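Local coordinates for protein adenylation domain (Streptomyces sp., PDB 5N9X) that is an adenylation domain of the AMP-binding enzyme family that binds adenosine-5'-triphosphate and threonine, at residues A[191-205]-A[216-230]. Numbering follows the deposited sequence.
Sequences CSRLFSFSADDRWLL and WEIWGALSTGAELVV
Trp203 bonds to strand 227-230 through both its backbone N and O. Trp203 N binds Glu227 O at 2.8 Å, and Val229 N binds Trp203 O. Glu227 N to Asp201 O and Leu205 N to Val229 O complete the parallel pairing of strands 202-205 and 227-230. Before the strands, the type I turn Ser198-Asp201 rests on the loop 224-226. There Ala226 CA makes a CA-H...O contact of 3.2 Å with Ala199 O.

Aromatic contacts centre on Trp203. Gly220 CA lies over its six-membered ring in a CH-pi contact, 3.5 Å from the centroid. The absence of a side chain at Gly220 lets the helix come this close. The edge of Trp203 meets the face of Trp216 in a T-shaped pair, planes at 74°, with Trp203 CZ3 3.6 Å from Trp216 NE1. The chi1 of Trp216, 167°, sets CG opposite the backbone N, and the ring presents one face to Trp203 CZ3. Its far end, at CH2, meets Phe195 CE2 at 3.7 Å and Phe197 CE2 at 3.9 Å, completing a four-ring cluster. Phe197 also takes Trp203 CZ2 over the centre of its ring. Trp216 meets His319, a residue of the threonine pocket, edge-to-face. On the helix side, with Trp203, Leu205 CD1 packs on Ile218 CG1 and Leu205 CB on Leu228 CD1.

One water joins three polar groups of the two segments: it accepts from Trp203 NE1 (3.0 Å), donates to Ser198 O and hydrogen-bonds Thr224 OG1. On the opposite sheet face, with Leu204 and Val229, Arg202 NE and Glu227 OE1 form a long salt bridge of 3.7 Å; Glu227 OE2 bonds His38.

The contact builds a beta-alpha-beta unit: strand 202-205, helix 213-222, strand 227-230. Strand 35-39 flanks 227-230 on its other edge. Strand 253-256 lies against 202-205, with Trp203 touching Val253 and Asn255, and helix 79-90 packs against Ile218 and Trp219.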
loop_
_atom_site.group_PDB
_atom_site.type_symbol
_atom_site.label_atom_id
_atom_site.label_comp_id
_atom_site.label_asym_id
_atom_site.label_seq_id
_atom_site.Cartn_x
_atom_site.Cartn_y
_atom_site.Cartn_z
ATOM N N CYS A 191 -14.542 4.866 -7.330
ATOM C CA CYS A 191 -14.976 3.785 -6.454
ATOM C C CYS A 191 -16.406 3.946 -5.936
ATOM O O CYS A 191 -16.958 3.042 -5.314
ATOM C CB CYS A 191 -14.030 3.694 -5.269
ATOM S SG CYS A 191 -12.458 2.982 -5.659
ATOM N N SER A 192 -16.975 5.117 -6.188
ATOM C CA SER A 192 -18.286 5.522 -5.692
ATOM C C SER A 192 -19.411 4.515 -5.966
ATOM O O SER A 192 -20.309 4.346 -5.144
ATOM C CB SER A 192 -18.650 6.866 -6.307
ATOM O OG SER A 192 -19.282 6.660 -7.559
ATOM N N ARG A 193 -19.355 3.862 -7.125
ATOM C CA ARG A 193 -20.382 2.902 -7.516
ATOM C C ARG A 193 -20.021 1.426 -7.310
ATOM O O ARG A 193 -20.910 0.576 -7.249
ATOM C CB ARG A 193 -20.778 3.131 -8.979
ATOM C CG ARG A 193 -21.811 4.231 -9.150
ATOM C CD ARG A 193 -22.068 4.567 -10.608
ATOM N NE ARG A 193 -23.169 5.519 -10.771
ATOM C CZ ARG A 193 -23.257 6.405 -11.766
ATOM N NH1 ARG A 193 -22.303 6.470 -12.688
ATOM N NH2 ARG A 193 -24.294 7.230 -11.845
ATOM N N LEU A 194 -18.740 1.103 -7.204
ATOM C CA LEU A 194 -18.364 -0.292 -6.981
ATOM C C LEU A 194 -18.442 -0.706 -5.508
ATOM O O LEU A 194 -18.627 -1.876 -5.182
ATOM C CB LEU A 194 -16.960 -0.562 -7.521
ATOM C CG LEU A 194 -16.816 -0.505 -9.047
ATOM C CD1 LEU A 194 -15.363 -0.226 -9.450
ATOM C CD2 LEU A 194 -17.315 -1.788 -9.691
ATOM N N PHE A 195 -18.270 0.261 -4.621
ATOM C CA PHE A 195 -18.355 0.009 -3.195
ATOM C C PHE A 195 -19.652 0.666 -2.740
ATOM O O PHE A 195 -20.108 1.623 -3.375
ATOM C CB PHE A 195 -17.162 0.624 -2.441
ATOM C CG PHE A 195 -15.852 -0.146 -2.544
ATOM C CD1 PHE A 195 -15.592 -1.234 -1.724
ATOM C CD2 PHE A 195 -14.848 0.273 -3.416
ATOM C CE1 PHE A 195 -14.371 -1.912 -1.794
ATOM C CE2 PHE A 195 -13.617 -0.404 -3.486
ATOM C CZ PHE A 195 -13.389 -1.496 -2.679
ATOM N N SER A 196 -20.218 0.201 -1.632
ATOM C CA SER A 196 -21.321 0.919 -0.983
ATOM C C SER A 196 -20.927 1.443 0.407
ATOM O O SER A 196 -21.144 0.767 1.420
ATOM C CB SER A 196 -22.540 0.002 -0.887
ATOM O OG SER A 196 -23.617 0.638 -0.229
ATOM N N PHE A 197 -20.335 2.633 0.447
ATOM C CA PHE A 197 -19.901 3.255 1.703
ATOM C C PHE A 197 -20.916 4.230 2.300
ATOM O O PHE A 197 -21.593 4.956 1.581
ATOM C CB PHE A 197 -18.568 3.995 1.495
ATOM C CG PHE A 197 -17.449 3.103 1.049
ATOM C CD1 PHE A 197 -17.213 1.895 1.704
ATOM C CD2 PHE A 197 -16.610 3.473 0.008
ATOM C CE1 PHE A 197 -16.183 1.058 1.308
ATOM C CE2 PHE A 197 -15.566 2.646 -0.386
ATOM C CZ PHE A 197 -15.354 1.437 0.258
ATOM N N SER A 198 -20.985 4.286 3.627
ATOM C CA SER A 198 -21.830 5.280 4.279
ATOM C C SER A 198 -21.186 5.820 5.549
ATOM O O SER A 198 -20.204 5.258 6.053
ATOM C CB SER A 198 -23.207 4.693 4.611
ATOM O OG SER A 198 -23.216 4.138 5.899
ATOM N N ALA A 199 -21.764 6.905 6.063
ATOM C CA ALA A 199 -21.368 7.478 7.339
ATOM C C ALA A 199 -21.355 6.463 8.503
ATOM O O ALA A 199 -20.677 6.682 9.499
ATOM C CB ALA A 199 -22.279 8.633 7.672
ATOM N N ASP A 200 -22.091 5.361 8.381
ATOM C CA ASP A 200 -22.171 4.400 9.477
ATOM C C ASP A 200 -20.955 3.465 9.573
ATOM O O ASP A 200 -20.770 2.769 10.581
ATOM C CB ASP A 200 -23.449 3.574 9.338
ATOM C CG ASP A 200 -24.696 4.410 9.530
ATOM O OD1 ASP A 200 -24.720 5.253 10.442
ATOM O OD2 ASP A 200 -25.649 4.234 8.754
ATOM N N ASP A 201 -20.126 3.448 8.532
ATOM C CA ASP A 201 -18.984 2.538 8.506
ATOM C C ASP A 201 -17.908 2.849 9.570
ATOM O O ASP A 201 -17.820 3.960 10.102
ATOM C CB ASP A 201 -18.357 2.521 7.088
ATOM C CG ASP A 201 -19.167 1.677 6.102
ATOM O OD1 ASP A 201 -19.448 0.509 6.433
ATOM O OD2 ASP A 201 -19.538 2.180 5.016
ATOM N N ARG A 202 -17.135 1.821 9.908
ATOM C CA ARG A 202 -15.930 1.981 10.689
ATOM C C ARG A 202 -14.759 1.447 9.877
ATOM O O ARG A 202 -14.742 0.263 9.510
ATOM C CB ARG A 202 -16.015 1.247 12.019
ATOM C CG ARG A 202 -16.689 2.007 13.145
ATOM C CD ARG A 202 -18.035 1.391 13.441
ATOM N NE ARG A 202 -18.591 1.886 14.689
ATOM C CZ ARG A 202 -19.626 1.328 15.312
ATOM N NH1 ARG A 202 -20.216 0.255 14.797
ATOM N NH2 ARG A 202 -20.071 1.842 16.453
ATOM N N TRP A 203 -13.789 2.317 9.602
ATOM C CA TRP A 203 -12.603 1.940 8.853
ATOM C C TRP A 203 -11.462 1.717 9.847
ATOM O O TRP A 203 -11.346 2.431 10.843
ATOM C CB TRP A 203 -12.233 3.022 7.843
ATOM C CG TRP A 203 -13.168 3.134 6.661
ATOM C CD1 TRP A 203 -14.488 3.490 6.685
ATOM C CD2 TRP A 203 -12.835 2.938 5.286
ATOM N NE1 TRP A 203 -14.993 3.509 5.420
ATOM C CE2 TRP A 203 -14.008 3.167 4.537
ATOM C CE3 TRP A 203 -11.661 2.586 4.618
ATOM C CZ2 TRP A 203 -14.044 3.050 3.141
ATOM C CZ3 TRP A 203 -11.689 2.483 3.250
ATOM C CH2 TRP A 203 -12.878 2.712 2.517
ATOM N N LEU A 204 -10.628 0.718 9.592
ATOM C CA LEU A 204 -9.496 0.477 10.468
ATOM C C LEU A 204 -8.275 1.138 9.860
ATOM O O LEU A 204 -7.994 0.911 8.698
ATOM C CB LEU A 204 -9.275 -1.033 10.658
ATOM C CG LEU A 204 -8.171 -1.465 11.625
ATOM C CD1 LEU A 204 -8.500 -0.964 13.024
ATOM C CD2 LEU A 204 -7.998 -2.977 11.618
ATOM N N LEU A 205 -7.562 1.978 10.605
ATOM C CA LEU A 205 -6.264 2.449 10.118
ATOM C C LEU A 205 -5.193 1.407 10.508
ATOM O O LEU A 205 -4.541 1.492 11.554
ATOM C CB LEU A 205 -5.926 3.849 10.649
ATOM C CG LEU A 205 -4.555 4.391 10.204
ATOM C CD1 LEU A 205 -4.631 4.822 8.774
ATOM C CD2 LEU A 205 -4.120 5.587 11.051
ATOM N N TRP A 216 -6.216 5.531 1.494
ATOM C CA TRP A 216 -7.495 4.913 1.258
ATOM C C TRP A 216 -8.236 4.742 2.573
ATOM O O TRP A 216 -9.426 5.018 2.673
ATOM C CB TRP A 216 -7.268 3.593 0.548
ATOM C CG TRP A 216 -8.391 2.661 0.454
ATOM C CD1 TRP A 216 -8.509 1.487 1.112
ATOM C CD2 TRP A 216 -9.544 2.768 -0.397
ATOM N NE1 TRP A 216 -9.666 0.850 0.746
ATOM C CE2 TRP A 216 -10.321 1.611 -0.187
ATOM C CE3 TRP A 216 -9.996 3.732 -1.313
ATOM C CZ2 TRP A 216 -11.548 1.388 -0.862
ATOM C CZ3 TRP A 216 -11.208 3.513 -1.974
ATOM C CH2 TRP A 216 -11.969 2.350 -1.743
ATOM N N GLU A 217 -7.502 4.293 3.580
ATOM C CA GLU A 217 -8.099 4.011 4.866
ATOM C C GLU A 217 -8.592 5.309 5.520
ATOM O O GLU A 217 -9.748 5.405 5.912
ATOM C CB GLU A 217 -7.101 3.275 5.779
ATOM C CG GLU A 217 -6.854 1.816 5.390
ATOM C CD GLU A 217 -5.763 1.128 6.239
ATOM O OE1 GLU A 217 -4.855 1.816 6.758
ATOM O OE2 GLU A 217 -5.812 -0.113 6.378
ATOM N N ILE A 218 -7.717 6.295 5.631
ATOM C CA ILE A 218 -8.069 7.569 6.263
ATOM C C ILE A 218 -9.229 8.283 5.557
ATOM O O ILE A 218 -10.227 8.683 6.191
ATOM C CB ILE A 218 -6.848 8.539 6.295
ATOM C CG1 ILE A 218 -5.778 8.054 7.279
ATOM C CG2 ILE A 218 -7.287 9.963 6.587
ATOM C CD1 ILE A 218 -4.311 8.470 6.886
ATOM N N TRP A 219 -9.097 8.428 4.232
ATOM C CA TRP A 219 -10.055 9.206 3.471
ATOM C C TRP A 219 -11.313 8.412 3.146
ATOM O O TRP A 219 -12.377 8.998 2.945
ATOM C CB TRP A 219 -9.376 9.757 2.223
ATOM C CG TRP A 219 -8.501 10.862 2.658
ATOM C CD1 TRP A 219 -7.130 10.858 2.733
ATOM C CD2 TRP A 219 -8.925 12.121 3.181
ATOM N NE1 TRP A 219 -6.686 12.044 3.237
ATOM C CE2 TRP A 219 -7.760 12.844 3.517
ATOM C CE3 TRP A 219 -10.177 12.714 3.388
ATOM C CZ2 TRP A 219 -7.812 14.141 4.059
ATOM C CZ3 TRP A 219 -10.229 13.996 3.912
ATOM C CH2 TRP A 219 -9.059 14.696 4.243
ATOM N N GLY A 220 -11.206 7.094 3.121
ATOM C CA GLY A 220 -12.388 6.247 3.098
ATOM C C GLY A 220 -13.344 6.697 4.198
ATOM O O GLY A 220 -14.524 6.955 3.951
ATOM N N ALA A 221 -12.798 6.840 5.403
ATOM C CA ALA A 221 -13.556 7.269 6.571
ATOM C C ALA A 221 -13.930 8.747 6.573
ATOM O O ALA A 221 -15.100 9.104 6.704
ATOM C CB ALA A 221 -12.773 6.949 7.827
ATOM N N LEU A 222 -12.932 9.607 6.460
ATOM C CA LEU A 222 -13.110 11.029 6.683
ATOM C C LEU A 222 -13.887 11.753 5.567
ATOM O O LEU A 222 -14.391 12.865 5.777
ATOM C CB LEU A 222 -11.741 11.680 6.869
ATOM C CG LEU A 222 -10.963 11.461 8.178
ATOM C CD1 LEU A 222 -9.831 12.475 8.278
ATOM C CD2 LEU A 222 -11.859 11.480 9.437
ATOM N N SER A 223 -13.975 11.140 4.381
ATOM C CA SER A 223 -14.756 11.714 3.273
ATOM C C SER A 223 -16.258 11.419 3.338
ATOM O O SER A 223 -17.056 12.022 2.609
ATOM C CB SER A 223 -14.204 11.219 1.943
ATOM O OG SER A 223 -14.777 9.971 1.579
ATOM N N THR A 224 -16.652 10.498 4.201
ATOM C CA THR A 224 -18.051 10.052 4.198
ATOM C C THR A 224 -18.758 10.270 5.521
ATOM O O THR A 224 -19.945 9.989 5.632
ATOM C CB THR A 224 -18.158 8.558 3.858
ATOM O OG1 THR A 224 -17.441 7.808 4.850
ATOM C CG2 THR A 224 -17.575 8.293 2.476
ATOM N N GLY A 225 -18.034 10.763 6.525
ATOM C CA GLY A 225 -18.614 10.917 7.851
ATOM C C GLY A 225 -18.431 9.684 8.717
ATOM O O GLY A 225 -18.837 9.663 9.889
ATOM N N ALA A 226 -17.822 8.653 8.131
ATOM C CA ALA A 226 -17.597 7.399 8.829
ATOM C C ALA A 226 -16.552 7.575 9.925
ATOM O O ALA A 226 -15.903 8.615 10.039
ATOM C CB ALA A 226 -17.158 6.303 7.851
ATOM N N GLU A 227 -16.377 6.538 10.717
ATOM C CA GLU A 227 -15.417 6.550 11.804
ATOM C C GLU A 227 -14.080 5.922 11.400
ATOM O O GLU A 227 -14.061 4.891 10.716
ATOM C CB GLU A 227 -16.007 5.796 12.993
ATOM C CG GLU A 227 -15.281 5.964 14.281
ATOM C CD GLU A 227 -15.938 5.159 15.377
ATOM O OE1 GLU A 227 -17.183 5.181 15.474
ATOM O OE2 GLU A 227 -15.216 4.449 16.093
ATOM N N LEU A 228 -12.977 6.539 11.822
ATOM C CA LEU A 228 -11.642 5.981 11.608
ATOM C C LEU A 228 -11.080 5.416 12.925
ATOM O O LEU A 228 -10.721 6.159 13.846
ATOM C CB LEU A 228 -10.690 7.039 11.024
ATOM C CG LEU A 228 -9.255 6.576 10.713
ATOM C CD1 LEU A 228 -9.232 5.478 9.655
ATOM C CD2 LEU A 228 -8.353 7.733 10.261
ATOM N N VAL A 229 -11.006 4.100 13.013
ATOM C CA VAL A 229 -10.456 3.453 14.192
ATOM C C VAL A 229 -8.921 3.340 14.097
ATOM O O VAL A 229 -8.401 2.634 13.236
ATOM C CB VAL A 229 -11.089 2.076 14.375
ATOM C CG1 VAL A 229 -10.578 1.416 15.638
ATOM C CG2 VAL A 229 -12.603 2.219 14.406
ATOM N N VAL A 230 -8.197 4.040 14.965
ATOM C CA VAL A 230 -6.736 4.066 14.856
ATOM C C VAL A 230 -6.143 2.888 15.601
ATOM O O VAL A 230 -6.410 2.727 16.784
ATOM C CB VAL A 230 -6.127 5.369 15.414
ATOM C CG1 VAL A 230 -4.587 5.294 15.426
ATOM C CG2 VAL A 230 -6.599 6.562 14.609
HETATM O O HOH W 1 -17.561 4.951 4.744
#